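Local coordinates for Lmo1076 protein (Listeria monocytogenes serovar 1/2a, PDB 5JQC) that is a putative secreted autolysin that probably hydrolyses bacterial cell-wall peptidoglycan, and is represented here by a fragment carrying three SH3-like GW domains, at residues A[24-29]-A[62-67]; A[75-80]-A[89-94]; A[183-188]-A[230-235]; A[206-211]-A[236-241]. All coordinates share one frame; numbering follows the deposited sequence. Where two conformers were deposited one is given.

Contact 1: A[24-29]-A[62-67]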
loop_
_atom_site.group_PDB
_atom_site.type_symbol
_atom_site.label_atom_id
_atom_site.label_comp_id
_atom_site.label_asym_id
_atom_site.label_seq_id
_atom_site.Cartn_x
_atom_site.Cartn_y
_atom_site.Cartn_z
ATOM N N SER A 24 8.127 -21.040 -1.022
ATOM C CA SER A 24 8.308 -20.046 0.042
ATOM C C SER A 24 6.928 -19.489 0.369
ATOM O O SER A 24 6.365 -18.696 -0.395
ATOM C CB SER A 24 9.291 -18.946 -0.356
ATOM O OG SER A 24 9.463 -18.023 0.718
ATOM N N GLU A 25 6.372 -19.933 1.494
ATOM C CA GLU A 25 5.030 -19.550 1.900
ATOM C C GLU A 25 4.991 -19.401 3.411
ATOM O O GLU A 25 5.726 -20.073 4.139
ATOM C CB GLU A 25 3.965 -20.587 1.482
ATOM C CG GLU A 25 3.891 -20.913 -0.011
ATOM C CD GLU A 25 3.389 -19.753 -0.853
ATOM O OE1 GLU A 25 2.641 -18.895 -0.328
ATOM O OE2 GLU A 25 3.749 -19.704 -2.050
ATOM N N ASP A 26 4.114 -18.522 3.870
ATOM C CA ASP A 26 3.723 -18.474 5.269
ATOM C C ASP A 26 2.374 -19.157 5.434
ATOM O O ASP A 26 1.515 -19.097 4.546
ATOM C CB ASP A 26 3.651 -17.030 5.767
ATOM C CG ASP A 26 5.004 -16.358 5.760
ATOM O OD1 ASP A 26 5.795 -16.630 6.691
ATOM O OD2 ASP A 26 5.279 -15.584 4.812
ATOM N N ALA A 27 2.187 -19.815 6.572
ATOM C CA ALA A 27 0.921 -20.484 6.808
ATOM C C ALA A 27 0.694 -20.594 8.304
ATOM O O ALA A 27 1.625 -20.474 9.108
ATOM C CB ALA A 27 0.892 -21.866 6.157
ATOM N N LYS A 28 -0.562 -20.836 8.660
ATOM C CA LYS A 28 -0.954 -21.132 10.028
ATOM C C LYS A 28 -1.452 -22.567 10.097
ATOM O O LYS A 28 -2.355 -22.951 9.343
ATOM C CB LYS A 28 -2.050 -20.176 10.520
ATOM C CG LYS A 28 -2.214 -20.204 12.027
ATOM C CD LYS A 28 -3.233 -19.196 12.520
ATOM C CE LYS A 28 -4.650 -19.672 12.272
ATOM N NZ LYS A 28 -5.647 -18.728 12.853
ATOM N N VAL A 29 -0.865 -23.352 10.999
ATOM C CA VAL A 29 -1.393 -24.675 11.315
ATOM C C VAL A 29 -2.765 -24.530 11.966
ATOM O O VAL A 29 -2.934 -23.785 12.938
ATOM C CB VAL A 29 -0.417 -25.433 12.228
ATOM C CG1 VAL A 29 -0.955 -26.792 12.571
ATOM C CG2 VAL A 29 0.966 -25.545 11.573
ATOM N N ASP A 62 2.084 -19.718 13.573
ATOM C CA ASP A 62 2.494 -19.400 12.213
ATOM C C ASP A 62 3.797 -20.114 11.877
ATOM O O ASP A 62 4.712 -20.202 12.705
ATOM C CB ASP A 62 2.657 -17.886 12.042
ATOM C CG ASP A 62 1.326 -17.172 11.833
ATOM O OD1 ASP A 62 0.263 -17.818 11.993
ATOM O OD2 ASP A 62 1.342 -15.962 11.512
ATOM N N VAL A 63 3.884 -20.627 10.650
ATOM C CA VAL A 63 5.027 -21.416 10.225
ATOM C C VAL A 63 5.411 -20.989 8.821
ATOM O O VAL A 63 4.668 -20.290 8.129
ATOM C CB VAL A 63 4.749 -22.935 10.249
ATOM C CG1 VAL A 63 4.598 -23.429 11.678
ATOM C CG2 VAL A 63 3.501 -23.254 9.439
ATOM N N LYS A 64 6.592 -21.427 8.417
ATOM C CA LYS A 64 7.110 -21.225 7.075
ATOM C C LYS A 64 7.052 -22.557 6.340
ATOM O O LYS A 64 7.428 -23.590 6.901
ATOM C CB LYS A 64 8.550 -20.701 7.125
ATOM C CG LYS A 64 8.733 -19.350 7.833
ATOM C CD LYS A 64 8.776 -18.196 6.832
ATOM C CE LYS A 64 9.181 -16.884 7.491
ATOM N NZ LYS A 64 9.442 -15.822 6.477
ATOM N N ILE A 65 6.589 -22.539 5.098
ATOM C CA ILE A 65 6.513 -23.751 4.295
ATOM C C ILE A 65 7.656 -23.706 3.300
ATOM O O ILE A 65 7.750 -22.772 2.494
ATOM C CB ILE A 65 5.159 -23.888 3.584
ATOM C CG1 ILE A 65 4.015 -23.819 4.596
ATOM C CG2 ILE A 65 5.097 -25.199 2.815
ATOM C CD1 ILE A 65 4.024 -24.943 5.616
ATOM N N LEU A 66 8.509 -24.732 3.346
ATOM C CA LEU A 66 9.748 -24.792 2.585
ATOM C C LEU A 66 9.677 -25.718 1.378
ATOM O O LEU A 66 10.274 -25.423 0.337
ATOM C CB LEU A 66 10.894 -25.248 3.495
ATOM C CG LEU A 66 11.497 -24.283 4.523
ATOM C CD1 LEU A 66 10.562 -24.034 5.689
ATOM C CD2 LEU A 66 12.816 -24.869 5.006
ATOM N N LYS A 67 8.993 -26.850 1.494
ATOM C CA LYS A 67 8.930 -27.813 0.406
ATOM C C LYS A 67 7.548 -28.440 0.404
ATOM O O LYS A 67 6.859 -28.458 1.425
ATOM C CB LYS A 67 9.964 -28.942 0.534
ATOM C CG LYS A 67 11.423 -28.542 0.717
ATOM C CD LYS A 67 12.285 -29.810 0.816
ATOM C CE LYS A 67 13.731 -29.478 1.197
ATOM N NZ LYS A 67 14.395 -28.644 0.162
#

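Contact 2: A[75-80]-A[89-94]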
loop_
_atom_site.group_PDB
_atom_site.type_symbol
_atom_site.label_atom_id
_atom_site.label_comp_id
_atom_site.label_asym_id
_atom_site.label_seq_id
_atom_site.Cartn_x
_atom_site.Cartn_y
_atom_site.Cartn_z
ATOM N N THR A 75 -0.610 -34.775 -0.234
ATOM C CA THR A 75 0.498 -33.829 -0.325
ATOM C C THR A 75 1.023 -33.540 1.070
ATOM O O THR A 75 0.249 -33.188 1.962
ATOM C CB THR A 75 0.067 -32.519 -0.991
ATOM O OG1 THR A 75 -0.306 -32.784 -2.349
ATOM C CG2 THR A 75 1.208 -31.510 -0.987
ATOM N N TRP A 76 2.332 -33.710 1.257
ATOM C CA TRP A 76 3.004 -33.386 2.509
ATOM C C TRP A 76 3.920 -32.184 2.300
ATOM O O TRP A 76 4.588 -32.083 1.266
ATOM C CB TRP A 76 3.791 -34.607 3.029
ATOM C CG TRP A 76 2.877 -35.532 3.755
ATOM C CD1 TRP A 76 2.662 -35.582 5.103
ATOM C CD2 TRP A 76 1.981 -36.485 3.172
ATOM N NE1 TRP A 76 1.706 -36.518 5.397
ATOM C CE2 TRP A 76 1.272 -37.090 4.229
ATOM C CE3 TRP A 76 1.722 -36.898 1.860
ATOM C CZ2 TRP A 76 0.328 -38.093 4.018
ATOM C CZ3 TRP A 76 0.780 -37.889 1.653
ATOM C CH2 TRP A 76 0.093 -38.476 2.727
ATOM N N VAL A 77 3.949 -31.273 3.278
ATOM C CA VAL A 77 4.754 -30.060 3.184
ATOM C C VAL A 77 5.714 -29.973 4.370
ATOM O O VAL A 77 5.362 -30.314 5.505
ATOM C CB VAL A 77 3.862 -28.793 3.091
ATOM C CG1 VAL A 77 2.858 -28.934 1.957
ATOM C CG2 VAL A 77 3.146 -28.495 4.394
ATOM N N GLN A 78 6.940 -29.512 4.098
ATOM C CA GLN A 78 7.967 -29.338 5.126
ATOM C C GLN A 78 7.870 -27.936 5.717
ATOM O O GLN A 78 8.181 -26.954 5.037
ATOM C CB GLN A 78 9.374 -29.561 4.553
ATOM C CG GLN A 78 10.490 -29.334 5.570
ATOM C CD GLN A 78 11.871 -29.181 4.944
ATOM O OE1 GLN A 78 12.088 -28.315 4.102
ATOM N NE2 GLN A 78 12.810 -30.023 5.360
ATOM N N PHE A 79 7.465 -27.847 6.982
ATOM C CA PHE A 79 7.268 -26.581 7.667
ATOM C C PHE A 79 8.314 -26.386 8.755
ATOM O O PHE A 79 8.901 -27.344 9.265
ATOM C CB PHE A 79 5.886 -26.495 8.308
ATOM C CG PHE A 79 5.688 -27.459 9.446
ATOM C CD1 PHE A 79 5.597 -28.824 9.212
ATOM C CD2 PHE A 79 5.580 -27.003 10.750
ATOM C CE1 PHE A 79 5.417 -29.706 10.250
ATOM C CE2 PHE A 79 5.393 -27.893 11.795
ATOM C CZ PHE A 79 5.315 -29.243 11.538
ATOM N N SER A 80 8.503 -25.121 9.135
ATOM C CA SER A 80 9.484 -24.721 10.133
ATOM C C SER A 80 8.861 -23.733 11.106
ATOM O O SER A 80 8.158 -22.802 10.697
ATOM C CB SER A 80 10.703 -24.080 9.474
ATOM O OG SER A 80 10.360 -22.813 8.927
HETATM N N MSE A 89 4.211 -32.529 7.144
HETATM C CA MSE A 89 2.836 -32.798 7.545
HETATM C C MSE A 89 1.891 -32.592 6.362
HETATM O O MSE A 89 2.189 -31.815 5.443
HETATM C CB MSE A 89 2.453 -31.906 8.733
HETATM C CG MSE A 89 1.016 -32.073 9.216
HETATM SE SE MSE A 89 0.707 -31.525 11.072
HETATM C CE MSE A 89 1.347 -29.667 11.019
ATOM N N ASP A 90 0.790 -33.345 6.377
ATOM C CA ASP A 90 -0.277 -33.208 5.395
ATOM C C ASP A 90 -0.572 -31.737 5.145
ATOM O O ASP A 90 -0.844 -30.979 6.079
ATOM C CB ASP A 90 -1.537 -33.922 5.915
ATOM C CG ASP A 90 -2.509 -34.323 4.812
ATOM O OD1 ASP A 90 -2.709 -33.578 3.828
ATOM O OD2 ASP A 90 -3.094 -35.416 4.939
ATOM N N LYS A 91 -0.526 -31.344 3.870
ATOM C CA LYS A 91 -0.805 -29.959 3.494
ATOM C C LYS A 91 -2.154 -29.481 4.020
ATOM O O LYS A 91 -2.324 -28.286 4.296
ATOM C CB LYS A 91 -0.744 -29.824 1.972
ATOM C CG LYS A 91 -0.989 -28.429 1.456
ATOM C CD LYS A 91 -0.710 -28.394 -0.020
ATOM C CE LYS A 91 -0.730 -26.984 -0.536
ATOM N NZ LYS A 91 -0.374 -26.970 -1.980
ATOM N N ARG A 92 -3.116 -30.394 4.182
ATOM C CA ARG A 92 -4.444 -30.025 4.667
ATOM C C ARG A 92 -4.414 -29.519 6.102
ATOM O O ARG A 92 -5.331 -28.809 6.522
ATOM C CB ARG A 92 -5.401 -31.218 4.559
ATOM C CG ARG A 92 -5.861 -31.565 3.139
ATOM C CD ARG A 92 -6.719 -32.841 3.140
ATOM N NE ARG A 92 -5.942 -33.967 3.653
ATOM C CZ ARG A 92 -6.453 -35.116 4.105
ATOM N NH1 ARG A 92 -7.776 -35.328 4.137
ATOM N NH2 ARG A 92 -5.623 -36.056 4.550
ATOM N N ALA A 93 -3.377 -29.850 6.862
ATOM C CA ALA A 93 -3.260 -29.321 8.212
ATOM C C ALA A 93 -2.947 -27.822 8.265
ATOM O O ALA A 93 -2.855 -27.277 9.369
ATOM C CB ALA A 93 -2.187 -30.105 8.978
ATOM N N PHE A 94 -2.792 -27.130 7.124
ATOM C CA PHE A 94 -2.316 -25.746 7.112
ATOM C C PHE A 94 -3.268 -24.823 6.353
ATOM O O PHE A 94 -3.904 -25.229 5.376
ATOM C CB PHE A 94 -0.923 -25.604 6.446
ATOM C CG PHE A 94 0.147 -26.496 7.019
ATOM C CD1 PHE A 94 0.250 -27.823 6.631
ATOM C CD2 PHE A 94 1.087 -25.985 7.901
ATOM C CE1 PHE A 94 1.257 -28.627 7.147
ATOM C CE2 PHE A 94 2.091 -26.781 8.414
ATOM C CZ PHE A 94 2.179 -28.099 8.039
#

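Contact 3: A[183-188]-A[230-235]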
loop_
_atom_site.group_PDB
_atom_site.type_symbol
_atom_site.label_atom_id
_atom_site.label_comp_id
_atom_site.label_asym_id
_atom_site.label_seq_id
_atom_site.Cartn_x
_atom_site.Cartn_y
_atom_site.Cartn_z
ATOM N N GLN A 183 6.240 19.146 -11.015
ATOM C CA GLN A 183 7.219 18.497 -11.882
ATOM C C GLN A 183 8.393 19.417 -12.197
ATOM O O GLN A 183 9.542 18.964 -12.306
ATOM C CB GLN A 183 6.529 18.050 -13.162
ATOM C CG GLN A 183 5.580 16.873 -12.920
ATOM C CD GLN A 183 4.565 16.692 -14.026
ATOM O OE1 GLN A 183 4.305 17.613 -14.807
ATOM N NE2 GLN A 183 3.977 15.494 -14.098
ATOM N N SER A 184 8.119 20.711 -12.360
ATOM C CA SER A 184 9.164 21.691 -12.591
ATOM C C SER A 184 8.638 23.060 -12.182
ATOM O O SER A 184 7.422 23.289 -12.076
ATOM C CB SER A 184 9.622 21.699 -14.058
ATOM O OG SER A 184 8.547 22.120 -14.891
ATOM N N GLN A 185 9.576 23.968 -11.935
ATOM C CA GLN A 185 9.236 25.288 -11.434
ATOM C C GLN A 185 10.441 26.205 -11.638
ATOM O O GLN A 185 11.584 25.779 -11.466
ATOM C CB GLN A 185 8.856 25.209 -9.959
ATOM C CG GLN A 185 8.371 26.482 -9.390
ATOM C CD GLN A 185 8.289 26.400 -7.887
ATOM O OE1 GLN A 185 8.135 27.412 -7.208
ATOM N NE2 GLN A 185 8.408 25.186 -7.352
ATOM N N SER A 186 10.175 27.458 -11.995
ATOM C CA SER A 186 11.243 28.388 -12.306
ATOM C C SER A 186 10.754 29.800 -12.037
ATOM O O SER A 186 9.559 30.096 -12.168
ATOM C CB SER A 186 11.681 28.262 -13.765
ATOM O OG SER A 186 10.595 28.591 -14.632
ATOM N N ASN A 187 11.700 30.663 -11.652
ATOM C CA ASN A 187 11.434 32.089 -11.524
ATOM C C ASN A 187 11.499 32.749 -12.894
ATOM O O ASN A 187 12.328 32.389 -13.732
ATOM C CB ASN A 187 12.435 32.749 -10.568
ATOM C CG ASN A 187 12.375 32.166 -9.161
ATOM O OD1 ASN A 187 11.354 31.625 -8.739
ATOM N ND2 ASN A 187 13.464 32.289 -8.427
ATOM N N VAL A 188 10.598 33.695 -13.132
ATOM C CA VAL A 188 10.501 34.397 -14.401
ATOM C C VAL A 188 10.209 35.865 -14.115
ATOM O O VAL A 188 10.063 36.283 -12.960
ATOM C CB VAL A 188 9.421 33.799 -15.327
ATOM C CG1 VAL A 188 9.723 32.333 -15.654
ATOM C CG2 VAL A 188 8.048 33.945 -14.691
ATOM N N VAL A 230 4.089 38.227 -13.903
ATOM C CA VAL A 230 4.279 36.804 -13.634
ATOM C C VAL A 230 5.704 36.584 -13.136
ATOM O O VAL A 230 6.667 36.769 -13.889
ATOM C CB VAL A 230 4.001 35.968 -14.891
ATOM C CG1 VAL A 230 4.112 34.484 -14.575
ATOM C CG2 VAL A 230 2.629 36.300 -15.461
ATOM N N ILE A 231 5.842 36.184 -11.864
ATOM C CA ILE A 231 7.161 35.978 -11.262
ATOM C C ILE A 231 7.599 34.511 -11.204
ATOM O O ILE A 231 8.804 34.246 -11.104
ATOM C CB ILE A 231 7.234 36.593 -9.845
ATOM C CG1 ILE A 231 6.253 35.897 -8.898
ATOM C CG2 ILE A 231 6.972 38.099 -9.892
ATOM C CD1 ILE A 231 6.200 36.479 -7.493
ATOM N N LYS A 232 6.669 33.553 -11.255
ATOM C CA LYS A 232 7.035 32.141 -11.235
ATOM C C LYS A 232 6.121 31.359 -12.159
ATOM O O LYS A 232 4.961 31.729 -12.360
ATOM C CB LYS A 232 6.941 31.524 -9.829
ATOM C CG LYS A 232 7.945 32.060 -8.819
ATOM C CD LYS A 232 8.311 30.998 -7.782
ATOM C CE LYS A 232 7.720 31.288 -6.406
ATOM N NZ LYS A 232 8.099 32.651 -5.929
ATOM N N GLN A 233 6.641 30.260 -12.694
ATOM C CA GLN A 233 5.824 29.284 -13.399
ATOM C C GLN A 233 6.090 27.891 -12.841
ATOM O O GLN A 233 7.207 27.564 -12.413
ATOM C CB GLN A 233 6.084 29.291 -14.906
ATOM C CG GLN A 233 7.345 28.562 -15.310
ATOM C CD GLN A 233 7.538 28.528 -16.806
ATOM O OE1 GLN A 233 6.589 28.722 -17.576
ATOM N NE2 GLN A 233 8.769 28.290 -17.230
ATOM N N ALA A 234 5.039 27.070 -12.849
ATOM C CA ALA A 234 5.094 25.713 -12.325
ATOM C C ALA A 234 4.238 24.803 -13.200
ATOM O O ALA A 234 3.184 25.211 -13.700
ATOM C CB ALA A 234 4.614 25.659 -10.868
ATOM N N LYS A 235 4.704 23.571 -13.402
ATOM C CA LYS A 235 3.941 22.595 -14.172
ATOM C C LYS A 235 3.638 21.381 -13.305
ATOM O O LYS A 235 4.545 20.813 -12.687
ATOM C CB LYS A 235 4.696 22.174 -15.443
ATOM C CG LYS A 235 3.885 21.283 -16.385
ATOM C CD LYS A 235 4.562 21.107 -17.747
ATOM C CE LYS A 235 6.077 20.762 -17.638
ATOM N NZ LYS A 235 6.395 19.317 -17.350
#

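Contact 4: A[206-211]-A[236-241]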
loop_
_atom_site.group_PDB
_atom_site.type_symbol
_atom_site.label_atom_id
_atom_site.label_comp_id
_atom_site.label_asym_id
_atom_site.label_seq_id
_atom_site.Cartn_x
_atom_site.Cartn_y
_atom_site.Cartn_z
ATOM N N VAL A 206 0.666 26.254 -5.871
ATOM C CA VAL A 206 0.451 25.588 -7.152
ATOM C C VAL A 206 -0.699 24.610 -6.993
ATOM O O VAL A 206 -0.778 23.895 -5.988
ATOM C CB VAL A 206 1.725 24.878 -7.621
ATOM C CG1 VAL A 206 1.470 24.110 -8.907
ATOM C CG2 VAL A 206 2.898 25.886 -7.795
ATOM N N TYR A 207 -1.604 24.579 -7.978
ATOM C CA TYR A 207 -2.912 23.958 -7.771
ATOM C C TYR A 207 -2.791 22.469 -7.450
ATOM O O TYR A 207 -2.153 21.701 -8.187
ATOM C CB TYR A 207 -3.800 24.154 -9.000
ATOM C CG TYR A 207 -5.110 23.376 -8.930
ATOM C CD1 TYR A 207 -6.171 23.824 -8.139
ATOM C CD2 TYR A 207 -5.283 22.193 -9.651
ATOM C CE1 TYR A 207 -7.374 23.107 -8.073
ATOM C CE2 TYR A 207 -6.470 21.473 -9.589
ATOM C CZ TYR A 207 -7.510 21.933 -8.801
ATOM O OH TYR A 207 -8.685 21.224 -8.744
ATOM N N ASN A 208 -3.386 22.082 -6.315
ATOM C CA ASN A 208 -3.549 20.689 -5.893
ATOM C C ASN A 208 -2.223 20.038 -5.519
ATOM O O ASN A 208 -2.043 18.817 -5.660
ATOM C CB ASN A 208 -4.273 19.861 -6.962
ATOM C CG ASN A 208 -4.888 18.602 -6.394
ATOM O OD1 ASN A 208 -4.673 17.508 -6.915
ATOM N ND2 ASN A 208 -5.632 18.743 -5.313
ATOM N N THR A 209 -1.285 20.839 -5.026
ATOM C CA THR A 209 -0.014 20.316 -4.555
ATOM C C THR A 209 0.060 20.224 -3.027
ATOM O O THR A 209 1.037 19.673 -2.499
ATOM C CB THR A 209 1.134 21.183 -5.103
ATOM O OG1 THR A 209 0.968 22.529 -4.656
ATOM C CG2 THR A 209 1.106 21.204 -6.626
ATOM N N SER A 210 -0.950 20.721 -2.309
ATOM C CA SER A 210 -0.937 20.718 -0.849
ATOM C C SER A 210 -2.364 20.912 -0.355
ATOM O O SER A 210 -3.295 21.105 -1.145
ATOM C CB SER A 210 -0.021 21.812 -0.295
ATOM O OG SER A 210 -0.586 23.067 -0.590
ATOM N N SER A 211 -2.532 20.845 0.969
ATOM C CA SER A 211 -3.859 21.014 1.558
ATOM C C SER A 211 -4.428 22.401 1.275
ATOM O O SER A 211 -5.630 22.543 1.022
ATOM C CB SER A 211 -3.800 20.770 3.063
ATOM O OG SER A 211 -5.043 21.087 3.648
ATOM N N THR A 236 2.354 21.011 -13.233
ATOM C CA THR A 236 1.923 19.705 -12.730
ATOM C C THR A 236 1.244 18.928 -13.852
ATOM O O THR A 236 0.940 19.463 -14.927
ATOM C CB THR A 236 0.948 19.812 -11.554
ATOM O OG1 THR A 236 -0.279 20.401 -12.010
ATOM C CG2 THR A 236 1.517 20.619 -10.425
ATOM N N ALA A 237 0.983 17.652 -13.563
ATOM C CA ALA A 237 0.244 16.799 -14.484
ATOM C C ALA A 237 -1.049 17.451 -14.974
ATOM O O ALA A 237 -1.466 17.201 -16.110
ATOM C CB ALA A 237 -0.062 15.468 -13.800
ATOM N N ARG A 238 -1.670 18.303 -14.162
ATOM C CA ARG A 238 -2.925 18.954 -14.507
ATOM C C ARG A 238 -2.773 20.235 -15.326
ATOM O O ARG A 238 -3.773 20.699 -15.889
ATOM C CB ARG A 238 -3.704 19.274 -13.230
ATOM C CG ARG A 238 -4.003 18.039 -12.403
ATOM C CD ARG A 238 -5.151 18.237 -11.425
ATOM N NE ARG A 238 -6.094 17.126 -11.488
ATOM C CZ ARG A 238 -5.853 15.916 -10.988
ATOM N NH1 ARG A 238 -4.698 15.643 -10.369
ATOM N NH2 ARG A 238 -6.774 14.973 -11.108
ATOM N N GLY A 239 -1.590 20.846 -15.389
ATOM C CA GLY A 239 -1.452 22.035 -16.216
ATOM C C GLY A 239 -0.234 22.866 -15.839
ATOM O O GLY A 239 0.718 22.372 -15.234
ATOM N N THR A 240 -0.284 24.129 -16.253
ATOM C CA THR A 240 0.777 25.086 -15.989
ATOM C C THR A 240 0.188 26.309 -15.306
ATOM O O THR A 240 -0.820 26.866 -15.763
ATOM C CB THR A 240 1.498 25.491 -17.273
ATOM O OG1 THR A 240 2.056 24.328 -17.896
ATOM C CG2 THR A 240 2.609 26.457 -16.957
ATOM N N TRP A 241 0.842 26.729 -14.223
ATOM C CA TRP A 241 0.347 27.747 -13.312
ATOM C C TRP A 241 1.346 28.897 -13.258
ATOM O O TRP A 241 2.561 28.680 -13.270
ATOM C CB TRP A 241 0.119 27.114 -11.931
ATOM C CG TRP A 241 -0.553 25.739 -12.082
ATOM C CD1 TRP A 241 0.070 24.518 -12.244
ATOM C CD2 TRP A 241 -1.959 25.475 -12.154
ATOM N NE1 TRP A 241 -0.869 23.519 -12.391
ATOM C CE2 TRP A 241 -2.117 24.079 -12.335
ATOM C CE3 TRP A 241 -3.100 26.280 -12.067
ATOM C CZ2 TRP A 241 -3.362 23.477 -12.427
ATOM C CZ3 TRP A 241 -4.342 25.677 -12.154
ATOM C CH2 TRP A 241 -4.461 24.290 -12.337
#

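Contact 1: A[24-29]-A[62-67]
A27 pairs with V63, and E25 with I65, through backbone hydrogen bonds, joining strands 24-29 and 62-67 as antiparallel neighbours whose directions differ by 140°. V63 N gives to A27 O at 2.7 Å, close to the line of the carbonyl, and I65 N gives to E25 O at 2.8 Å. The return bond from E25 N to I65 O is weak at 3.3 Å.

The face of A27, V63 and I65 is mainly apolar. A27 CB lies 4.0 Å from I65 CG1, and V29 CG2 meets V63 CG2 at the same separation. V63 CG2, standing between its backbone N and carbonyl carbon, touches A27 O as well. E25 starts on this face, CB 4.1 Å from I65 CB, but its carboxylate leads away from 62-67. Compact alanine and beta-branched residues suit this face, where Y96 packs on A27 and I65.

Charged chains occupy the other face. D26 and K64 run side by side in the same direction, D26 OD1 resting 3.4 Å from K64 CD. OD1 also reaches K64 NZ at 3.7 Å, a long salt bridge. D62 OD1 lies 3.4 Å from K28 CG but is hydrogen-bonded to Y97 OH, while K28 NZ bonds a bound PEG molecule.

A largely apolar face backed by a polar, partly exposed one is characteristic of the curved antiparallel sheet of an SH3-like barrel, here the first GW domain.

Contact 2: A[75-80]-A[89-94]
V77 and M89 exchange two backbone hydrogen bonds, K91 N adds a straight third to T75 O at 2.8 Å, and W76 with D90 forms the non-hydrogen-bonded pair between them. This is the open end of the 74-81/84-90 beta hairpin of an SH3-like domain, where the second strand passes into a short 3-10 turn, 91-93, before the last strand.

The turn brings F94 back over the hairpin. V77 CG2 and F94 CE1 meet tip to tip at 3.3 Å. F94 also directs its edge at the face of F79 in an offset edge-to-face pair, centroids 5.4 Å apart and planes at 61°. CB and CG of F79 both meet F94 CE2 at 3.8 Å. The methyl CE of M89, a selenomethionine, lies over one face of the F79 ring. Flat rings and a long, flexible, unbranched apolar chain suit this buried core, where Y58 makes a further edge-to-face pair with F79.

Across the sheet, W76 presents a ring face to D90 CA, which sits 3.7 Å above its plane, offset toward the rim. K91 runs extended beside T75, with CD 3.8 Å from T75 CG2, and carries NZ to a salt bridge with E68.

D90 holds the turn: its OD1 accepts R92 N, making an Asx turn, and R92 NE from the same side of the carboxylate plane, while R92 NH2 reaches D90 OD2 at 2.6 Å.

Contact 3: A[183-188]-A[230-235]
The Q233 side-chain amide lies close to S186 and V188: NE2 donates to S186 OG at 3.2 Å, with the hydroxyl oxygen near the amide plane, whereas V188 CG1 stands above that plane, 4.4 Å from NE2. On the opposite face of the sheet, amide oxygens meet a lysine chain. N187 OD1 lies 3.3 Å from K232 CD, the two side chains running the same way, and Q185 OE1 comes to the same CD at 3.6 Å. K232 bends at chi3 and chi4, and its NZ bonds Q243 OE1; N187 OD1 accepts from a bound glycerol.

Between these two layers runs an antiparallel ladder joining strands 184-188 and 230-235. S186 and Q233 exchange two backbone bonds. Q183 N gives to K235 O and K235 N to S184 O, so that Q183 and S184 face K235 as a classic beta bulge. At the other end V188 N reaches I231 O at 2.8 Å from above the carbonyl plane.

Serines and amides suit the outermost strand 184-194 of this SH3-like GW domain, since their polar ends can also bond to water; its neighbour adds long, flexible lysines. Backbone hydrogen bonds, more than apolar burial, therefore join the strands.

Contact 4: A[206-211]-A[236-241]
Y207 lays its CB over the six-membered ring of W241, 3.4 Å from the ring centroid and 11° off the normal, a CH-pi contact. Its CG is anti to the backbone N (chi1 172°), and the ring then rises obliquely past the indole, the two planes 34° apart. CG and CD2 both stay close to W241 CH2, CD2 at 3.5 Å. CE2 meets R238 CD at 3.9 Å, the arginine carbon lying at the tyrosine edge near its plane. The tyrosine side chain also comes within about 3 Å of a bound PEG molecule (nearest atoms). R238 NH1 is in a salt bridge with D180, which probably limits the freedom of that chain.

These residues join two turns of the third GW domain, an SH3-like fold: a type II turn, V206 to T209, in the loop between strands 201-202 and 218-219, and the type I turn, T236 to G239, that closes the 226-236/239-246 hairpin. N208 accepts the positive phi needed in the first, and the backbone angles of G239 call for glycine in the second. T209 OG1 braces the type II turn by donating to V206 O at 2.6 Å.

V206 CG1 touches W241 CD1 at 3.6 Å and also T236 CG2. Threonine suits this place because it offers a methyl to V206 and a hydroxyl to the indole: W241 NE1 donates to T236 OG1 at 3.2 Å.

The four contacts sample the two outer of three GW domains strung along an all-beta chain. Contacts 1 and 2 share one antiparallel sheet of the first domain, their centres about 8 Å apart, and follow each other in sequence; strands 62-71 and 74-81 adjoin, with L66 N probably bonded to Q78 O. Contacts 3 and 4 interleave along the chain in the third domain, their centres about 11 Å apart, joined where A234 O probably accepts from W241 N. Between the two groups, centres lie about 47 to 61 Å apart with no touch. The separation fits an elongated row of SH3-like modules, each with its own sheet.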